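Local coordinates for argininosuccinate lyase (Chelativorans sp., PDB 6RX8) that is an EDDS lyase of the aspartase/fumarase superfamily, reversibly cleaving a C–N bond of ethylenediamine-N,N'-disuccinate to release fumarate, at the interface of chains A and B and the interface of chains A and C. Numbering follows the deposited sequence. Chains: chain A/B/C, Argininosuccinate lyase.

Contact 1: the interface of chains A and B. Residues chain A 171, 174-175, 178, 251, 254, 258; chain B 229-230, 318.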
# COMPACT_ATOMS: atom_id res chain seq x y z
N TYR A 171 6.79 21.23 -22.68
CA TYR A 171 6.85 20.30 -21.56
C TYR A 171 6.03 20.82 -20.37
O TYR A 171 5.24 20.08 -19.78
CB TYR A 171 8.30 20.06 -21.16
CG TYR A 171 8.40 19.15 -19.97
CD1 TYR A 171 8.33 19.66 -18.68
CD2 TYR A 171 8.51 17.78 -20.14
CE1 TYR A 171 8.39 18.83 -17.60
CE2 TYR A 171 8.57 16.94 -19.06
CZ TYR A 171 8.50 17.48 -17.79
OH TYR A 171 8.56 16.65 -16.71
N ALA A 174 2.36 20.19 -20.47
CA ALA A 174 1.92 18.87 -20.02
C ALA A 174 1.56 18.91 -18.54
O ALA A 174 0.51 18.40 -18.12
CB ALA A 174 3.01 17.82 -20.25
N ILE A 175 2.43 19.51 -17.73
CA ILE A 175 2.19 19.61 -16.30
C ILE A 175 0.92 20.42 -16.05
O ILE A 175 0.11 20.08 -15.18
CB ILE A 175 3.41 20.24 -15.58
CG1 ILE A 175 4.67 19.42 -15.88
CG2 ILE A 175 3.15 20.36 -14.07
CD1 ILE A 175 4.59 17.94 -15.50
N ASN A 178 -2.02 18.17 -16.52
CA ASN A 178 -2.09 17.30 -15.35
C ASN A 178 -2.72 18.02 -14.17
O ASN A 178 -3.60 17.47 -13.49
CB ASN A 178 -0.67 16.83 -14.99
CG ASN A 178 -0.57 16.20 -13.60
OD1 ASN A 178 -0.71 16.89 -12.57
ND2 ASN A 178 -0.27 14.90 -13.55
N GLY A 251 2.51 13.09 -9.58
CA GLY A 251 2.89 13.90 -10.71
C GLY A 251 3.92 14.93 -10.34
O GLY A 251 4.78 15.28 -11.16
N ARG A 254 7.14 13.23 -10.30
CA ARG A 254 7.65 13.00 -11.65
C ARG A 254 8.30 14.24 -12.23
O ARG A 254 9.34 14.14 -12.89
CB ARG A 254 6.51 12.51 -12.54
CG ARG A 254 6.02 11.13 -12.13
CD ARG A 254 4.70 10.77 -12.78
NE ARG A 254 4.89 10.39 -14.17
CZ ARG A 254 3.89 10.21 -15.04
NH1 ARG A 254 2.63 10.40 -14.65
NH2 ARG A 254 4.17 9.83 -16.29
N GLU A 258 12.10 14.57 -13.13
CA GLU A 258 12.48 15.07 -14.44
C GLU A 258 13.54 16.15 -14.32
O GLU A 258 14.56 16.14 -15.01
CB GLU A 258 11.26 15.63 -15.17
CG GLU A 258 11.49 15.95 -16.63
CD GLU A 258 11.02 14.82 -17.52
OE1 GLU A 258 9.84 14.44 -17.39
OE2 GLU A 258 11.82 14.31 -18.33
N ILE B 229 2.71 15.23 -24.67
CA ILE B 229 3.35 14.56 -23.54
C ILE B 229 2.29 13.99 -22.61
O ILE B 229 2.35 12.83 -22.21
CB ILE B 229 4.28 15.52 -22.78
CG1 ILE B 229 5.45 15.95 -23.67
CG2 ILE B 229 4.82 14.85 -21.51
CD1 ILE B 229 6.10 17.22 -23.23
N GLU B 230 1.30 14.81 -22.23
CA GLU B 230 0.24 14.30 -21.38
C GLU B 230 -0.43 13.10 -22.04
O GLU B 230 -0.83 12.15 -21.36
CB GLU B 230 -0.77 15.40 -21.06
CG GLU B 230 -1.94 14.98 -20.16
CD GLU B 230 -1.51 14.55 -18.76
OE1 GLU B 230 -0.29 14.52 -18.47
OE2 GLU B 230 -2.41 14.26 -17.95
N TYR B 318 7.98 12.59 -15.82
CA TYR B 318 6.71 12.86 -16.49
C TYR B 318 6.85 12.54 -17.98
O TYR B 318 6.77 13.39 -18.86
CB TYR B 318 6.21 14.28 -16.25
CG TYR B 318 4.70 14.23 -16.23
CD1 TYR B 318 4.01 13.85 -15.08
CD2 TYR B 318 3.96 14.46 -17.38
CE1 TYR B 318 2.63 13.73 -15.06
CE2 TYR B 318 2.57 14.36 -17.38
CZ TYR B 318 1.92 13.99 -16.21
OH TYR B 318 0.55 13.87 -16.19

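Contact 2: the interface of chains A and B. Residues chain A 88-89, 92, 104, 107; chain B 382-383.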
# COMPACT_ATOMS: atom_id res chain seq x y z
N TYR A 88 -13.91 16.07 23.38
CA TYR A 88 -15.25 16.56 23.66
C TYR A 88 -15.63 16.41 25.14
O TYR A 88 -16.08 17.37 25.77
CB TYR A 88 -16.31 15.86 22.81
CG TYR A 88 -17.64 16.37 23.27
CD1 TYR A 88 -17.98 17.69 23.03
CD2 TYR A 88 -18.49 15.60 24.03
CE1 TYR A 88 -19.14 18.22 23.50
CE2 TYR A 88 -19.68 16.12 24.50
CZ TYR A 88 -19.99 17.44 24.23
OH TYR A 88 -21.15 18.02 24.67
N LEU A 89 -15.52 15.21 25.69
CA LEU A 89 -16.01 15.05 27.06
C LEU A 89 -15.21 15.88 28.06
O LEU A 89 -15.84 16.49 28.95
CB LEU A 89 -16.03 13.57 27.45
CG LEU A 89 -17.25 12.81 26.90
CD1 LEU A 89 -17.22 11.37 27.38
CD2 LEU A 89 -18.58 13.46 27.30
N GLU A 92 -16.63 19.48 27.50
CA GLU A 92 -17.95 19.61 28.10
C GLU A 92 -17.85 19.71 29.62
O GLU A 92 -18.54 20.52 30.24
CB GLU A 92 -18.81 18.42 27.68
CG GLU A 92 -20.28 18.50 28.07
CD GLU A 92 -20.94 17.14 27.91
OE1 GLU A 92 -20.69 16.27 28.76
OE2 GLU A 92 -21.65 16.93 26.90
N GLY A 104 -24.42 20.80 29.99
CA GLY A 104 -24.78 19.52 29.41
C GLY A 104 -25.82 19.61 28.32
O GLY A 104 -25.90 18.72 27.47
N HIS A 107 -25.35 19.20 24.29
CA HIS A 107 -25.20 17.92 23.60
C HIS A 107 -26.54 17.29 23.25
O HIS A 107 -26.56 16.16 22.73
CB HIS A 107 -24.40 16.96 24.47
CG HIS A 107 -23.62 15.95 23.70
ND1 HIS A 107 -22.90 16.27 22.57
CD2 HIS A 107 -23.41 14.63 23.91
CE1 HIS A 107 -22.28 15.19 22.12
NE2 HIS A 107 -22.57 14.18 22.92
N TYR B 382 -28.37 16.84 29.84
CA TYR B 382 -28.21 15.52 29.24
C TYR B 382 -27.20 14.69 30.03
O TYR B 382 -27.38 13.48 30.19
CB TYR B 382 -27.79 15.61 27.77
CG TYR B 382 -27.97 14.26 27.09
CD1 TYR B 382 -29.22 13.87 26.65
CD2 TYR B 382 -26.92 13.37 26.96
CE1 TYR B 382 -29.43 12.63 26.07
CE2 TYR B 382 -27.11 12.12 26.37
CZ TYR B 382 -28.38 11.76 25.93
OH TYR B 382 -28.62 10.53 25.34
N ARG B 383 -26.15 15.33 30.56
CA ARG B 383 -25.09 14.55 31.20
C ARG B 383 -25.59 13.90 32.49
O ARG B 383 -25.22 12.76 32.78
CB ARG B 383 -23.86 15.42 31.46
CG ARG B 383 -22.63 14.64 31.94
CD ARG B 383 -22.24 13.53 30.96
NE ARG B 383 -22.09 14.07 29.61
CZ ARG B 383 -22.45 13.43 28.50
NH1 ARG B 383 -22.98 12.21 28.56
NH2 ARG B 383 -22.28 14.02 27.32

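Contact 3: the interface of chains A and B. Residues chain A 203-204, 227-229; chain B 156, 166, 170-171.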
# COMPACT_ATOMS: atom_id res chain seq x y z
N THR A 203 -25.80 7.74 15.16
CA THR A 203 -25.84 6.96 13.93
C THR A 203 -27.27 6.78 13.43
O THR A 203 -27.47 6.27 12.32
CB THR A 203 -25.23 5.57 14.14
OG1 THR A 203 -25.29 4.84 12.90
CG2 THR A 203 -25.99 4.79 15.18
N ALA A 204 -28.27 7.15 14.25
CA ALA A 204 -29.68 6.94 13.93
C ALA A 204 -30.52 8.20 14.09
O ALA A 204 -31.74 8.11 14.20
CB ALA A 204 -30.27 5.83 14.82
N ASN A 227 -28.53 10.28 5.09
CA ASN A 227 -28.70 9.07 5.94
C ASN A 227 -27.83 9.16 7.20
O ASN A 227 -26.67 9.35 7.06
CB ASN A 227 -28.45 7.81 5.15
CG ASN A 227 -28.63 6.59 6.00
OD1 ASN A 227 -27.75 6.25 6.74
ND2 ASN A 227 -29.77 5.96 5.88
N SER A 228 -28.38 8.90 8.36
CA SER A 228 -27.67 9.12 9.61
C SER A 228 -26.54 8.13 9.82
O SER A 228 -25.52 8.48 10.42
CB SER A 228 -28.66 9.05 10.78
OG SER A 228 -29.29 7.79 10.84
N ILE A 229 -26.71 6.88 9.35
CA ILE A 229 -25.59 5.94 9.34
C ILE A 229 -24.48 6.46 8.44
O ILE A 229 -23.31 6.49 8.83
CB ILE A 229 -26.05 4.55 8.89
CG1 ILE A 229 -27.03 3.95 9.89
CG2 ILE A 229 -24.85 3.61 8.72
CD1 ILE A 229 -27.90 2.87 9.31
N VAL B 156 -29.05 -0.80 15.01
CA VAL B 156 -27.82 -0.38 14.35
C VAL B 156 -26.68 -0.50 15.37
O VAL B 156 -26.87 -0.36 16.58
CB VAL B 156 -27.94 1.06 13.79
CG1 VAL B 156 -28.01 2.08 14.92
CG2 VAL B 156 -26.78 1.35 12.83
N ILE B 166 -33.19 1.05 14.63
CA ILE B 166 -33.42 1.56 13.29
C ILE B 166 -34.33 0.58 12.57
O ILE B 166 -35.04 -0.22 13.20
CB ILE B 166 -32.10 1.75 12.52
CG1 ILE B 166 -31.34 0.43 12.42
CG2 ILE B 166 -31.21 2.75 13.21
CD1 ILE B 166 -30.34 0.39 11.32
N HIS B 170 -33.69 1.45 6.72
CA HIS B 170 -32.82 2.57 7.06
C HIS B 170 -31.36 2.21 6.82
O HIS B 170 -30.61 2.98 6.20
CB HIS B 170 -33.05 2.98 8.52
CG HIS B 170 -32.17 4.09 8.98
ND1 HIS B 170 -31.20 3.93 9.94
CD2 HIS B 170 -32.11 5.39 8.60
CE1 HIS B 170 -30.58 5.08 10.14
NE2 HIS B 170 -31.12 5.98 9.34
N TYR B 171 -30.94 1.03 7.26
CA TYR B 171 -29.55 0.63 7.06
C TYR B 171 -29.21 0.55 5.57
O TYR B 171 -28.19 1.07 5.12
CB TYR B 171 -29.30 -0.71 7.75
CG TYR B 171 -27.90 -1.18 7.53
CD1 TYR B 171 -27.57 -1.92 6.40
CD2 TYR B 171 -26.89 -0.84 8.41
CE1 TYR B 171 -26.29 -2.33 6.17
CE2 TYR B 171 -25.60 -1.25 8.19
CZ TYR B 171 -25.31 -1.99 7.06
OH TYR B 171 -24.02 -2.40 6.83

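Contact 4: the interface of chains A and C. Residues chain A 263-265, 287, 289; chain C 160-162.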
# COMPACT_ATOMS: atom_id res chain seq x y z
N SER A 263 19.08 18.34 -14.29
CA SER A 263 20.12 19.05 -13.56
C SER A 263 21.24 18.13 -13.07
O SER A 263 22.07 18.58 -12.27
CB SER A 263 19.51 19.82 -12.38
OG SER A 263 18.82 18.96 -11.49
N THR A 264 21.28 16.88 -13.51
CA THR A 264 22.45 16.06 -13.23
C THR A 264 23.69 16.73 -13.81
O THR A 264 23.63 17.55 -14.73
CB THR A 264 22.35 14.65 -13.82
OG1 THR A 264 22.02 14.70 -15.22
CG2 THR A 264 21.33 13.81 -13.05
N ASP A 265 24.84 16.35 -13.25
CA ASP A 265 26.11 16.80 -13.82
C ASP A 265 26.25 16.37 -15.27
O ASP A 265 26.92 17.04 -16.06
CB ASP A 265 27.27 16.26 -12.99
CG ASP A 265 27.22 16.73 -11.54
OD1 ASP A 265 26.84 17.90 -11.31
OD2 ASP A 265 27.54 15.94 -10.64
N LYS A 287 26.10 20.56 -5.47
CA LYS A 287 24.93 21.42 -5.52
C LYS A 287 23.76 20.43 -5.53
O LYS A 287 23.38 19.93 -6.60
CB LYS A 287 24.93 22.34 -6.71
CG LYS A 287 23.79 23.36 -6.67
CD LYS A 287 23.83 24.33 -7.86
CE LYS A 287 22.53 25.13 -7.96
NZ LYS A 287 22.72 26.43 -8.68
N PRO A 289 20.15 18.57 -5.21
CA PRO A 289 18.74 18.85 -5.51
C PRO A 289 17.83 18.52 -4.33
O PRO A 289 16.85 17.78 -4.46
CB PRO A 289 18.47 17.95 -6.72
CG PRO A 289 19.35 16.78 -6.47
CD PRO A 289 20.61 17.34 -5.89
N ARG C 160 21.76 11.72 -7.01
CA ARG C 160 21.89 11.83 -8.47
C ARG C 160 22.89 12.91 -8.88
O ARG C 160 22.77 13.51 -9.95
CB ARG C 160 20.53 12.08 -9.11
CG ARG C 160 19.62 10.86 -8.99
CD ARG C 160 18.24 11.15 -9.52
NE ARG C 160 17.41 9.96 -9.66
CZ ARG C 160 16.11 9.99 -9.96
NH1 ARG C 160 15.48 11.15 -10.09
NH2 ARG C 160 15.43 8.86 -10.12
N LYS C 161 23.89 13.14 -8.04
CA LYS C 161 24.98 14.06 -8.33
C LYS C 161 26.30 13.33 -8.10
O LYS C 161 26.42 12.53 -7.17
CB LYS C 161 24.90 15.31 -7.45
CG LYS C 161 23.87 16.33 -7.91
CD LYS C 161 24.26 16.89 -9.28
CE LYS C 161 23.84 18.35 -9.43
NZ LYS C 161 24.39 18.92 -10.67
N GLU C 162 27.29 13.61 -8.94
CA GLU C 162 28.58 12.95 -8.80
C GLU C 162 29.17 13.26 -7.43
O GLU C 162 29.27 14.43 -7.04
CB GLU C 162 29.54 13.37 -9.91
CG GLU C 162 29.07 12.99 -11.30
CD GLU C 162 30.15 13.16 -12.34
OE1 GLU C 162 31.33 13.34 -11.95
OE2 GLU C 162 29.83 13.13 -13.56
O HOH W 1 24.90 13.99 -11.64
O HOH W 2 28.53 16.72 -8.28

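Contact 1: the interface of chains A and B
B:Tyr318 lies between helices 168-193 and 236-262 of chain A, and burying its ring there makes this part of the two-fold interface of chains A and B. A:Ile175 puts its CD1 methyl over one ring face, toward the rim, 3.8 Å from B:Tyr318 CG. The guanidinium of A:Arg254 lies over the rim of the opposite face, at CD1 and CE1, its plane turned 32° from the ring. A:Arg254 CZ is 3.6 Å from B:Tyr318 CD1, and a bend at chi3 (77°) turns the group there. Nearby, B:Ile229 packs on helix 168-193. Its CB is 3.7 Å from A:Ala174 CB, and its CD1 meets the backbone of A:Tyr171.

Hydrogen bonds meet both ends of B:Tyr318, firmly at the phenol and weakly at the backbone. A:Asn178 ND2 donates to the phenol OH at 2.9 Å, near the plane of its amide. The amide itself stands almost perpendicular to the ring. The same OH donates to B:Glu230 OE1 at 2.5 Å, and OE1 accepts on its syn lone pair. The phenol thus gives one bond and receives another, which fixes its place. B:Tyr318 N makes a weak bond to A:Glu258 OE1. That carboxylate oxygen is also met on its anti side by A:Tyr171 OH, at 2.6 Å.

Contact 2: the interface of chains A and B
Two helices meet here through a salt bridge: helix 88-99 of chain A carries A:Glu92, and B:Arg383 sits in the first turn of helix 382-399 of chain B. The guanidinium grips the carboxylate side-on, with NE and NH2. B:Arg383 NE donates to A:Glu92 OE1 at 2.7 Å, and B:Arg383 NH2 donates to A:Glu92 OE2 at 3.0 Å. Both oxygens are met on their syn sides. The two planes are 28° apart, so the two groups are nearly coplanar, edge to edge. B:Arg383 bends at chi2 (56°) and chi3 (53°), which turns its NE edge to the acid.

A:Tyr88 OH donates to A:Glu92 OE2 at 2.5 Å from the anti side, which helps set the carboxylate. The ring of A:Tyr88 also supports A:His107, placing CE2 3.6 Å above the centre of the imidazole. A:Leu89 CD2 and A:His107 CD2 border B:Arg383 NH2, at 3.7 and 3.6 Å. Exchanging A:Glu92 for an alanine would probably leave the B:Arg383 guanidinium without its counter-charge and free to turn, and the A:Tyr88 hydroxyl without this acceptor. Nearby, B:Tyr382 CB packs on A:Gly104 O. The site ties helix 88-99 of one subunit to helix 382-399 of the other by charge.

Contact 3: the interface of chains A and B
The loop around A:Thr203 and the start of helix 228-233 in chain A meet strands 153-158 and 161-167 and the first turn of helix 168-193 in chain B. B:His170 NE2 lies 3.0 Å from A:Ser228 OG, a hydrogen bond, with the hydroxyl at the edge of the imidazole and in its plane. A:Ser228 OG also donates to A:Thr203 O at 2.8 Å, from above the carbonyl plane. The serine hydroxyl may therefore accept from the imidazole.

A:Asn227 binds the backbone of the same histidine. Its ND2 donates to B:His170 O at 3.1 Å, tilted from both the carbonyl and the amide planes. CG of A:Asn227 is anti to the backbone N (chi1 -180°), which carries the amide across to the helix. The amide lies 25° from the plane of the imidazole.

CD1 of A:Ile229 comes obliquely, from outside the ring plane, to the ND1–CE1 bond, 3.6 Å from B:His170 CE1. Its CG1 passes B:Val156 CG2 at 3.9 Å, the two side chains running in opposite directions. The CB methyl of A:Ala204 rests 3.6 Å from B:Ile166 CG2. At this two-fold interface, polar groups of one subunit hold a histidine at the partner's helix start, and aliphatic ones flank it. A:Thr203 and B:Val156 reach toward each other tip to tip, and packing is tight there: A:Thr203 CG2 is 3.4 Å from B:Val156 CG1.

Contact 4: the interface of chains A and C
C:Lys161 reaches into chain A, between the segment that follows helix 236-262 and the loop of A:Lys287 and A:Pro289. Charge and hydrogen bonds fix its tip. C:Lys161 NZ makes a salt bridge with A:Asp265 OD1 at 2.7 Å, coming from above the carboxylate plane. The same ammonium donates to the backbone A:Ser263 O at 2.8 Å, nearly along the C=O axis. Bends at chi2 (-64°) and chi3 (-147°) bring NZ to both acceptors.

The other carboxylate oxygen binds the backbone of strand 161-167, which begins at C:Lys161. C:Glu162 N donates to A:Asp265 OD2 at 2.9 Å, almost in line with the C–O bond. A:Asp265 thus joins one side chain and one peptide N-H of chain C.

Two waters add bridges. Water 1 joins A:Asp265 N to C:Arg160 O. Water 2 joins A:Asp265 OD2 to C:Glu162 O.

Packing involves the lysine's carbons. C:Lys161 CG lies 4.0 Å from A:Pro289 CD, and CE is 3.3 Å from A:Lys287 O. A:Thr264 CG2 touches C:Arg160 O. A methionine in place of C:Lys161 would probably leave A:Asp265 OD1 and A:Ser263 O without their charged donor at the boundary.

A:Lys287 and A:Pro289 belong to the family's signature loop (here SSIMPQKKNP), in which A:Lys286 and A:Asn288 bind fumarate. Holding this loop against another subunit probably steadies the shared active site.

Contacts 1, 2 and 3 belong to the two-fold interface of chains A and B, contact 4 to that of A and C. The C-alpha centres of contacts 1 and 3 are about 45 Å apart in the copies given. The two-fold twin of contact 3 nevertheless adjoins contact 1, since both use the pair Ile229–Tyr171 and helices 168-193 and 228-233. Contact 2 is about 22 Å from contact 3 and 52 Å from contact 1. Contact 4 lies about 21 Å from contact 1 and follows helix 236-262, used there. Strand 161-167 serves contacts 3 and 4. Such sharing suits this superfamily's tetramer, whose active sites draw on three subunits.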